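Local atomic coordinates of flap endonuclease 1 (Sulfolobus solfataricus, PDB entry 2IZO), a protein that cuts the 5' flaps left by displacement synthesis at Okazaki fragments in DNA replication and repair, acting as a magnesium-dependent, structure-specific endonuclease and 5'-3' exonuclease. Residues K5-F13 and K203-L212; D295-I304 and I323-K334. All coordinates share one frame; numbering follows the deposited sequence.

Contact 1 (K5-F13 and K203-L212); sequences KDVKRELSF and KPELIETEIL
L11 and P204 meet where the short strand 9-10 pairs antiparallel with strand 205-208 at one margin of the mixed sheet of the FEN1 nuclease core, joining N-domain to I-domain. Two backbone bonds tie the segments. L206 N gives a nearly straight one to R9 O, in the carbonyl plane, whereas L11 N reaches P204 O (3.2 Å) from above that carbonyl's plane. L11 CG lies between its own backbone N and carbonyl carbon (chi1 84°), a turn that carries CD2 against P204 CB (3.6 Å) and L206 CB. P204 also presses CG over one face of the F13 ring, 3.8 Å from the centroid, a CH-pi contact.

Charged chains flank this apolar row. K203 runs out extended, and its NZ forms a salt bridge with E10 OE2 (3.5 Å). K8 lays CD against the E205 carboxylate, whose OE1 is held by R183 on the next strand, 180-183; backbone bonds from E205 and I207 continue the pairing there. The R9 chain bends at chi2 and chi3, which folds its guanidinium back so that one face lies over L206 CD2, while E208 OE2 lies at the guanidinium edge, in plane, 3.5 Å from R9 NH1.

Contact 2 (D295-I304 and I323-K334); sequences DLNEPNGEDI and IERLTKAIKEAK
K334 bridges the two segments at one end of this contact, its side chain reaching from helix 316-337 to the extended chain that precedes helix 301-310. CG stands anti to the backbone N (chi1 -162°), and the chain runs straight through CD before bending at chi3 and chi4. CB, CG and CD carry it outward, and the first atom to meet the other segment is CE, which comes beside L296, 3.5 Å from its O and 3.9 Å from its CB. At the tip, NZ makes a salt bridge with D295 OD1 at 3.0 Å, the two side chains crossing at about a right angle, and a weak hydrogen bond to L296 O at 3.3 Å. The ammonium group thus joins a carboxylate and a main-chain carbonyl of consecutive residues. R20 is a second, long and weak ion-pair partner of D295. A methionine in place of K334 would probably leave D295 without its close cationic mate and L296 O without its weak donor, so that the extended chain is held less firmly at this end.

Beyond the lysine the contact is apolar. I330 sends CG2 toward L296 CD1, while I330 CD1 points at the ring of P299 and meets P299 CD at 3.8 Å. P299 and L326 slide past each other in opposite directions, P299 CB lying 3.7 Å from L326 CD2, and P299 CG sits near T327 CB. At the far end I323 CD1 meets I304 CD1 head on (3.8 Å) and also lies near G301 CA.

This is packing away from the metal sites. Helix 53-68 adjoins the contact through L66, which touches both L296 and L326, while helix 126-139 lies against I304 and L326. N297 shares a backbone hydrogen bond with G140, just before strand 143-145.

In the fold
Contact 1 closes before contact 2 opens along the chain. Their centres are 30 Å apart and their nearest atoms about 11 Å apart, without touching. In contact 1 residues 203-212 return to the N-terminal segment at the 9-10 margin of the mixed sheet, whereas contact 2 packs the start of helix 301-310 and the chain before it on helix 316-337. Contact 2 has no strand of the sheet; it adjoins the loop before strand 143-145, the outermost strand at the other end from 9-10. One contact joins N-domain and I-domain; the other places the later helices against helices 53-68 and 126-139 of the same core.

Contact 1 (K5-F13 and K203-L212)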
loop_
_atom_site.group_PDB
_atom_site.type_symbol
_atom_site.label_atom_id
_atom_site.label_comp_id
_atom_site.label_asym_id
_atom_site.label_seq_id
_atom_site.Cartn_x
_atom_site.Cartn_y
_atom_site.Cartn_z
ATOM N N LYS A 5 -4.397 -2.163 39.929
ATOM C CA LYS A 5 -4.456 -3.567 40.225
ATOM C C LYS A 5 -4.332 -4.225 38.862
ATOM O O LYS A 5 -5.099 -5.126 38.519
ATOM C CB LYS A 5 -5.795 -3.888 40.883
ATOM C CG LYS A 5 -6.127 -2.978 42.070
ATOM C CD LYS A 5 -7.613 -2.919 42.330
ATOM C CE LYS A 5 -8.087 -4.187 43.012
ATOM N NZ LYS A 5 -9.457 -4.592 42.582
ATOM N N ASP A 6 -3.364 -3.743 38.080
ATOM C CA ASP A 6 -3.143 -4.217 36.719
ATOM C C ASP A 6 -1.694 -4.591 36.395
ATOM O O ASP A 6 -0.757 -3.801 36.585
ATOM C CB ASP A 6 -3.631 -3.185 35.700
ATOM C CG ASP A 6 -5.132 -2.994 35.733
ATOM O OD1 ASP A 6 -5.865 -3.997 35.837
ATOM O OD2 ASP A 6 -5.585 -1.834 35.638
ATOM N N VAL A 7 -1.537 -5.829 35.936
ATOM C CA VAL A 7 -0.450 -6.185 35.034
ATOM C C VAL A 7 -1.116 -6.415 33.669
ATOM O O VAL A 7 -1.967 -7.304 33.494
ATOM C CB VAL A 7 0.410 -7.389 35.511
ATOM C CG1 VAL A 7 0.960 -7.141 36.923
ATOM C CG2 VAL A 7 -0.370 -8.691 35.447
ATOM N N LYS A 8 -0.741 -5.554 32.727
ATOM C CA LYS A 8 -1.359 -5.457 31.413
ATOM C C LYS A 8 -0.264 -5.306 30.382
ATOM O O LYS A 8 0.782 -4.721 30.666
ATOM C CB LYS A 8 -2.285 -4.238 31.353
ATOM C CG LYS A 8 -1.968 -3.115 32.360
ATOM C CD LYS A 8 -0.740 -2.287 31.992
ATOM C CE LYS A 8 -0.066 -1.708 33.231
ATOM N NZ LYS A 8 1.116 -0.861 32.901
ATOM N N ARG A 9 -0.503 -5.832 29.188
ATOM C CA ARG A 9 0.496 -5.784 28.123
ATOM C C ARG A 9 0.151 -4.750 27.059
ATOM O O ARG A 9 -1.019 -4.451 26.821
ATOM C CB ARG A 9 0.719 -7.169 27.499
ATOM C CG ARG A 9 -0.391 -8.194 27.746
ATOM C CD ARG A 9 -1.550 -8.064 26.772
ATOM N NE ARG A 9 -1.107 -8.173 25.382
ATOM C CZ ARG A 9 -1.780 -8.795 24.419
ATOM N NH1 ARG A 9 -2.937 -9.395 24.675
ATOM N NH2 ARG A 9 -1.283 -8.828 23.193
ATOM N N GLU A 10 1.182 -4.189 26.438
ATOM C CA GLU A 10 0.979 -3.282 25.323
ATOM C C GLU A 10 0.671 -4.101 24.079
ATOM O O GLU A 10 0.990 -5.293 24.018
ATOM C CB GLU A 10 2.205 -2.387 25.105
ATOM C CG GLU A 10 3.438 -3.094 24.545
ATOM C CD GLU A 10 4.608 -2.149 24.323
ATOM O OE1 GLU A 10 4.866 -1.302 25.205
ATOM O OE2 GLU A 10 5.274 -2.260 23.270
ATOM N N LEU A 11 0.033 -3.473 23.098
ATOM C CA LEU A 11 -0.237 -4.154 21.845
ATOM C C LEU A 11 0.137 -3.282 20.665
ATOM O O LEU A 11 -0.117 -2.077 20.660
ATOM C CB LEU A 11 -1.694 -4.634 21.758
ATOM C CG LEU A 11 -2.840 -3.728 21.301
ATOM C CD1 LEU A 11 -4.005 -4.579 20.829
ATOM C CD2 LEU A 11 -3.279 -2.777 22.395
ATOM N N SER A 12 0.766 -3.909 19.677
ATOM C CA SER A 12 1.106 -3.242 18.433
ATOM C C SER A 12 -0.168 -3.028 17.633
ATOM O O SER A 12 -1.152 -3.758 17.803
ATOM C CB SER A 12 2.102 -4.079 17.625
ATOM O OG SER A 12 1.510 -5.292 17.186
ATOM N N PHE A 13 -0.144 -2.022 16.766
ATOM C CA PHE A 13 -1.265 -1.740 15.890
ATOM C C PHE A 13 -1.514 -2.898 14.924
ATOM O O PHE A 13 -2.601 -3.013 14.350
ATOM C CB PHE A 13 -1.009 -0.457 15.118
ATOM C CG PHE A 13 -1.182 0.796 15.934
ATOM C CD1 PHE A 13 -2.445 1.190 16.377
ATOM C CD2 PHE A 13 -0.089 1.605 16.224
ATOM C CE1 PHE A 13 -2.611 2.357 17.111
ATOM C CE2 PHE A 13 -0.245 2.774 16.962
ATOM C CZ PHE A 13 -1.510 3.150 17.405
ATOM N N LYS A 203 2.429 3.944 23.371
ATOM C CA LYS A 203 1.878 2.858 22.564
ATOM C C LYS A 203 0.520 2.421 23.121
ATOM O O LYS A 203 0.234 2.657 24.296
ATOM C CB LYS A 203 2.846 1.668 22.559
ATOM C CG LYS A 203 4.197 1.942 21.895
ATOM C CD LYS A 203 5.108 0.722 21.967
ATOM C CE LYS A 203 6.491 1.017 21.405
ATOM N NZ LYS A 203 7.334 -0.209 21.320
ATOM N N PRO A 204 -0.323 1.782 22.285
ATOM C CA PRO A 204 -1.596 1.261 22.787
ATOM C C PRO A 204 -1.398 0.236 23.902
ATOM O O PRO A 204 -0.386 -0.465 23.938
ATOM C CB PRO A 204 -2.211 0.582 21.562
ATOM C CG PRO A 204 -1.533 1.181 20.407
ATOM C CD PRO A 204 -0.151 1.513 20.848
ATOM N N GLU A 205 -2.373 0.158 24.798
ATOM C CA GLU A 205 -2.284 -0.682 25.982
ATOM C C GLU A 205 -3.556 -1.500 26.117
ATOM O O GLU A 205 -4.656 -0.962 26.025
ATOM C CB GLU A 205 -2.076 0.205 27.210
ATOM C CG GLU A 205 -2.111 -0.504 28.548
ATOM C CD GLU A 205 -1.843 0.445 29.700
ATOM O OE1 GLU A 205 -2.717 0.556 30.593
ATOM O OE2 GLU A 205 -0.765 1.088 29.706
ATOM N N LEU A 206 -3.401 -2.803 26.330
ATOM C CA LEU A 206 -4.547 -3.702 26.421
ATOM C C LEU A 206 -4.706 -4.322 27.802
ATOM O O LEU A 206 -3.746 -4.820 28.390
ATOM C CB LEU A 206 -4.469 -4.800 25.357
ATOM C CG LEU A 206 -5.560 -5.878 25.334
ATOM C CD1 LEU A 206 -6.956 -5.288 25.108
ATOM C CD2 LEU A 206 -5.245 -6.912 24.270
ATOM N N ILE A 207 -5.939 -4.279 28.295
ATOM C CA ILE A 207 -6.337 -4.927 29.529
ATOM C C ILE A 207 -7.450 -5.904 29.176
ATOM O O ILE A 207 -8.507 -5.493 28.681
ATOM C CB ILE A 207 -6.852 -3.891 30.557
ATOM C CG1 ILE A 207 -5.697 -3.035 31.072
ATOM C CG2 ILE A 207 -7.566 -4.574 31.726
ATOM C CD1 ILE A 207 -6.123 -1.709 31.641
ATOM N N GLU A 208 -7.212 -7.194 29.407
ATOM C CA GLU A 208 -8.255 -8.198 29.205
ATOM C C GLU A 208 -8.916 -8.539 30.534
ATOM O O GLU A 208 -8.240 -8.917 31.495
ATOM C CB GLU A 208 -7.705 -9.455 28.517
ATOM C CG GLU A 208 -7.160 -9.210 27.110
ATOM C CD GLU A 208 -6.944 -10.491 26.319
ATOM O OE1 GLU A 208 -7.947 -11.129 25.923
ATOM O OE2 GLU A 208 -5.767 -10.850 26.077
ATOM N N THR A 209 -10.238 -8.386 30.585
ATOM C CA THR A 209 -11.002 -8.618 31.808
ATOM C C THR A 209 -10.852 -10.068 32.266
ATOM O O THR A 209 -10.576 -10.323 33.437
ATOM C CB THR A 209 -12.496 -8.239 31.632
ATOM O OG1 THR A 209 -12.596 -6.901 31.129
ATOM C CG2 THR A 209 -13.246 -8.317 32.955
ATOM N N GLU A 210 -11.008 -11.003 31.331
ATOM C CA GLU A 210 -10.844 -12.436 31.603
ATOM C C GLU A 210 -9.496 -12.771 32.273
ATOM O O GLU A 210 -9.435 -13.604 33.184
ATOM C CB GLU A 210 -11.058 -13.270 30.324
ATOM C CG GLU A 210 -10.276 -12.801 29.070
ATOM C CD GLU A 210 -10.988 -11.710 28.242
ATOM O OE1 GLU A 210 -10.615 -11.528 27.059
ATOM O OE2 GLU A 210 -11.911 -11.036 28.754
ATOM N N ILE A 211 -8.430 -12.106 31.831
ATOM C CA ILE A 211 -7.099 -12.300 32.406
ATOM C C ILE A 211 -6.953 -11.560 33.741
ATOM O O ILE A 211 -6.338 -12.077 34.682
ATOM C CB ILE A 211 -5.987 -11.911 31.391
ATOM C CG1 ILE A 211 -5.896 -12.979 30.291
ATOM C CG2 ILE A 211 -4.629 -11.713 32.086
ATOM C CD1 ILE A 211 -5.307 -12.491 28.982
ATOM N N LEU A 212 -7.534 -10.363 33.820
ATOM C CA LEU A 212 -7.523 -9.560 35.046
ATOM C C LEU A 212 -8.191 -10.285 36.205
ATOM O O LEU A 212 -7.622 -10.377 37.291
ATOM C CB LEU A 212 -8.211 -8.204 34.820
ATOM C CG LEU A 212 -8.464 -7.315 36.047
ATOM C CD1 LEU A 212 -7.166 -6.722 36.566
ATOM C CD2 LEU A 212 -9.469 -6.218 35.737
#

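Contact 2 (D295-I304 and I323-K334)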
loop_
_atom_site.group_PDB
_atom_site.type_symbol
_atom_site.label_atom_id
_atom_site.label_comp_id
_atom_site.label_asym_id
_atom_site.label_seq_id
_atom_site.Cartn_x
_atom_site.Cartn_y
_atom_site.Cartn_z
ATOM N N ASP A 295 -21.567 0.972 10.608
ATOM C CA ASP A 295 -20.724 0.808 9.426
ATOM C C ASP A 295 -20.154 2.119 8.868
ATOM O O ASP A 295 -20.793 3.174 8.950
ATOM C CB ASP A 295 -21.501 0.056 8.345
ATOM C CG ASP A 295 -20.798 -1.209 7.898
ATOM O OD1 ASP A 295 -19.554 -1.191 7.767
ATOM O OD2 ASP A 295 -21.491 -2.226 7.679
ATOM N N LEU A 296 -18.952 2.032 8.293
ATOM C CA LEU A 296 -18.263 3.192 7.720
ATOM C C LEU A 296 -18.914 3.676 6.425
ATOM O O LEU A 296 -19.028 2.927 5.452
ATOM C CB LEU A 296 -16.781 2.882 7.474
ATOM C CG LEU A 296 -15.808 2.860 8.659
ATOM C CD1 LEU A 296 -14.477 2.249 8.237
ATOM C CD2 LEU A 296 -15.599 4.255 9.251
ATOM N N ASN A 297 -19.338 4.937 6.426
ATOM C CA ASN A 297 -19.941 5.559 5.253
ATOM C C ASN A 297 -18.955 6.461 4.510
ATOM O O ASN A 297 -17.811 6.625 4.935
ATOM C CB ASN A 297 -21.202 6.335 5.652
ATOM C CG ASN A 297 -22.352 5.420 6.056
ATOM O OD1 ASN A 297 -22.145 4.281 6.478
ATOM N ND2 ASN A 297 -23.574 5.922 5.930
ATOM N N GLU A 298 -19.404 7.027 3.393
ATOM C CA GLU A 298 -18.591 7.944 2.596
ATOM C C GLU A 298 -18.556 9.351 3.193
ATOM O O GLU A 298 -19.610 9.957 3.418
ATOM C CB GLU A 298 -19.101 8.003 1.156
ATOM C CG GLU A 298 -18.391 7.062 0.206
ATOM C CD GLU A 298 -18.740 7.343 -1.239
ATOM O OE1 GLU A 298 -19.887 7.057 -1.640
ATOM O OE2 GLU A 298 -17.867 7.849 -1.976
ATOM N N PRO A 299 -17.343 9.876 3.451
ATOM C CA PRO A 299 -17.201 11.240 3.960
ATOM C C PRO A 299 -17.401 12.290 2.867
ATOM O O PRO A 299 -16.631 12.331 1.904
ATOM C CB PRO A 299 -15.761 11.273 4.482
ATOM C CG PRO A 299 -15.037 10.238 3.699
ATOM C CD PRO A 299 -16.041 9.198 3.290
ATOM N N ASN A 300 -18.434 13.120 3.007
ATOM C CA ASN A 300 -18.651 14.220 2.063
ATOM C C ASN A 300 -18.096 15.535 2.608
ATOM O O ASN A 300 -18.191 15.811 3.807
ATOM C CB ASN A 300 -20.133 14.350 1.663
ATOM C CG ASN A 300 -20.924 15.273 2.587
ATOM O OD1 ASN A 300 -21.424 16.313 2.156
ATOM N ND2 ASN A 300 -21.031 14.898 3.860
ATOM N N GLY A 301 -17.511 16.332 1.720
ATOM C CA GLY A 301 -16.877 17.593 2.102
ATOM C C GLY A 301 -17.831 18.764 2.268
ATOM O O GLY A 301 -17.557 19.683 3.043
ATOM N N GLU A 302 -18.952 18.724 1.544
ATOM C CA GLU A 302 -19.960 19.793 1.575
ATOM C C GLU A 302 -20.593 20.000 2.956
ATOM O O GLU A 302 -21.258 21.011 3.198
ATOM C CB GLU A 302 -21.037 19.541 0.518
ATOM N N ASP A 303 -20.381 19.038 3.851
ATOM C CA ASP A 303 -20.818 19.147 5.241
ATOM C C ASP A 303 -19.637 19.258 6.211
ATOM O O ASP A 303 -19.781 19.806 7.308
ATOM C CB ASP A 303 -21.714 17.962 5.622
ATOM C CG ASP A 303 -23.154 18.133 5.153
ATOM O OD1 ASP A 303 -23.402 18.902 4.194
ATOM O OD2 ASP A 303 -24.042 17.486 5.749
ATOM N N ILE A 304 -18.476 18.739 5.807
ATOM C CA ILE A 304 -17.259 18.799 6.626
ATOM C C ILE A 304 -16.695 20.223 6.697
ATOM O O ILE A 304 -16.398 20.731 7.783
ATOM C CB ILE A 304 -16.176 17.787 6.134
ATOM C CG1 ILE A 304 -16.496 16.376 6.646
ATOM C CG2 ILE A 304 -14.772 18.198 6.600
ATOM C CD1 ILE A 304 -15.658 15.265 6.025
ATOM N N ILE A 323 -8.266 15.205 4.201
ATOM C CA ILE A 323 -9.564 14.616 3.852
ATOM C C ILE A 323 -9.384 13.583 2.741
ATOM O O ILE A 323 -10.155 12.627 2.637
ATOM C CB ILE A 323 -10.621 15.699 3.454
ATOM C CG1 ILE A 323 -12.045 15.130 3.527
ATOM C CG2 ILE A 323 -10.312 16.322 2.080
ATOM C CD1 ILE A 323 -13.146 16.169 3.334
ATOM N N GLU A 324 -8.345 13.783 1.932
ATOM C CA GLU A 324 -8.012 12.873 0.846
ATOM C C GLU A 324 -7.515 11.536 1.388
ATOM O O GLU A 324 -7.895 10.480 0.881
ATOM C CB GLU A 324 -6.972 13.501 -0.084
ATOM C CG GLU A 324 -6.998 12.952 -1.504
ATOM C CD GLU A 324 -6.200 13.799 -2.479
ATOM O OE1 GLU A 324 -5.068 14.208 -2.141
ATOM O OE2 GLU A 324 -6.704 14.050 -3.593
ATOM N N ARG A 325 -6.676 11.581 2.422
ATOM C CA ARG A 325 -6.194 10.348 3.047
ATOM C C ARG A 325 -7.219 9.711 3.991
ATOM O O ARG A 325 -7.069 8.547 4.367
ATOM C CB ARG A 325 -4.822 10.523 3.722
ATOM C CG ARG A 325 -4.725 11.611 4.778
ATOM C CD ARG A 325 -3.525 11.375 5.685
ATOM N NE ARG A 325 -3.037 12.611 6.296
ATOM C CZ ARG A 325 -2.198 12.666 7.328
ATOM N NH1 ARG A 325 -1.748 11.550 7.893
ATOM N NH2 ARG A 325 -1.814 13.844 7.803
ATOM N N LEU A 326 -8.252 10.470 4.361
ATOM C CA LEU A 326 -9.355 9.937 5.166
ATOM C C LEU A 326 -10.081 8.836 4.401
ATOM O O LEU A 326 -10.059 7.675 4.809
ATOM C CB LEU A 326 -10.336 11.045 5.588
ATOM C CG LEU A 326 -11.679 10.641 6.223
ATOM C CD1 LEU A 326 -11.498 9.921 7.563
ATOM C CD2 LEU A 326 -12.587 11.849 6.389
ATOM N N THR A 327 -10.706 9.208 3.285
ATOM C CA THR A 327 -11.401 8.252 2.421
ATOM C C THR A 327 -10.458 7.163 1.896
ATOM O O THR A 327 -10.870 6.015 1.719
ATOM C CB THR A 327 -12.160 8.956 1.254
ATOM O OG1 THR A 327 -12.670 7.974 0.342
ATOM C CG2 THR A 327 -11.253 9.928 0.500
ATOM N N LYS A 328 -9.196 7.532 1.672
ATOM C CA LYS A 328 -8.161 6.587 1.246
ATOM C C LYS A 328 -7.829 5.563 2.331
ATOM O O LYS A 328 -7.445 4.436 2.022
ATOM C CB LYS A 328 -6.906 7.328 0.814
ATOM N N ALA A 329 -7.976 5.958 3.596
ATOM C CA ALA A 329 -7.722 5.058 4.721
ATOM C C ALA A 329 -8.866 4.070 4.936
ATOM O O ALA A 329 -8.647 2.965 5.437
ATOM C CB ALA A 329 -7.461 5.846 5.994
ATOM N N ILE A 330 -10.079 4.481 4.564
ATOM C CA ILE A 330 -11.275 3.638 4.668
ATOM C C ILE A 330 -11.160 2.390 3.779
ATOM O O ILE A 330 -11.539 1.291 4.194
ATOM C CB ILE A 330 -12.570 4.434 4.332
ATOM C CG1 ILE A 330 -12.716 5.639 5.269
ATOM C CG2 ILE A 330 -13.811 3.539 4.417
ATOM C CD1 ILE A 330 -13.777 6.638 4.842
ATOM N N LYS A 331 -10.625 2.570 2.570
ATOM C CA LYS A 331 -10.424 1.472 1.621
ATOM C C LYS A 331 -9.578 0.340 2.208
ATOM O O LYS A 331 -9.886 -0.839 2.007
ATOM C CB LYS A 331 -9.807 1.989 0.329
ATOM N N GLU A 332 -8.520 0.707 2.933
ATOM C CA GLU A 332 -7.657 -0.271 3.594
ATOM C C GLU A 332 -8.221 -0.745 4.931
ATOM O O GLU A 332 -7.934 -1.865 5.363
ATOM C CB GLU A 332 -6.237 0.283 3.779
ATOM C CG GLU A 332 -5.315 0.112 2.565
ATOM C CD GLU A 332 -4.943 -1.346 2.268
ATOM O OE1 GLU A 332 -4.467 -1.612 1.144
ATOM O OE2 GLU A 332 -5.120 -2.223 3.145
ATOM N N ALA A 333 -9.018 0.109 5.577
ATOM C CA ALA A 333 -9.602 -0.193 6.891
ATOM C C ALA A 333 -10.787 -1.153 6.798
ATOM O O ALA A 333 -10.855 -2.134 7.543
ATOM C CB ALA A 333 -10.006 1.089 7.610
ATOM N N LYS A 334 -11.713 -0.860 5.884
ATOM C CA LYS A 334 -12.851 -1.741 5.608
ATOM C C LYS A 334 -12.374 -3.070 5.018
ATOM O O LYS A 334 -12.991 -4.113 5.241
ATOM C CB LYS A 334 -13.858 -1.059 4.673
ATOM C CG LYS A 334 -15.251 -1.699 4.665
ATOM C CD LYS A 334 -16.256 -0.908 3.819
ATOM C CE LYS A 334 -16.793 0.331 4.545
ATOM N NZ LYS A 334 -17.616 -0.004 5.749
#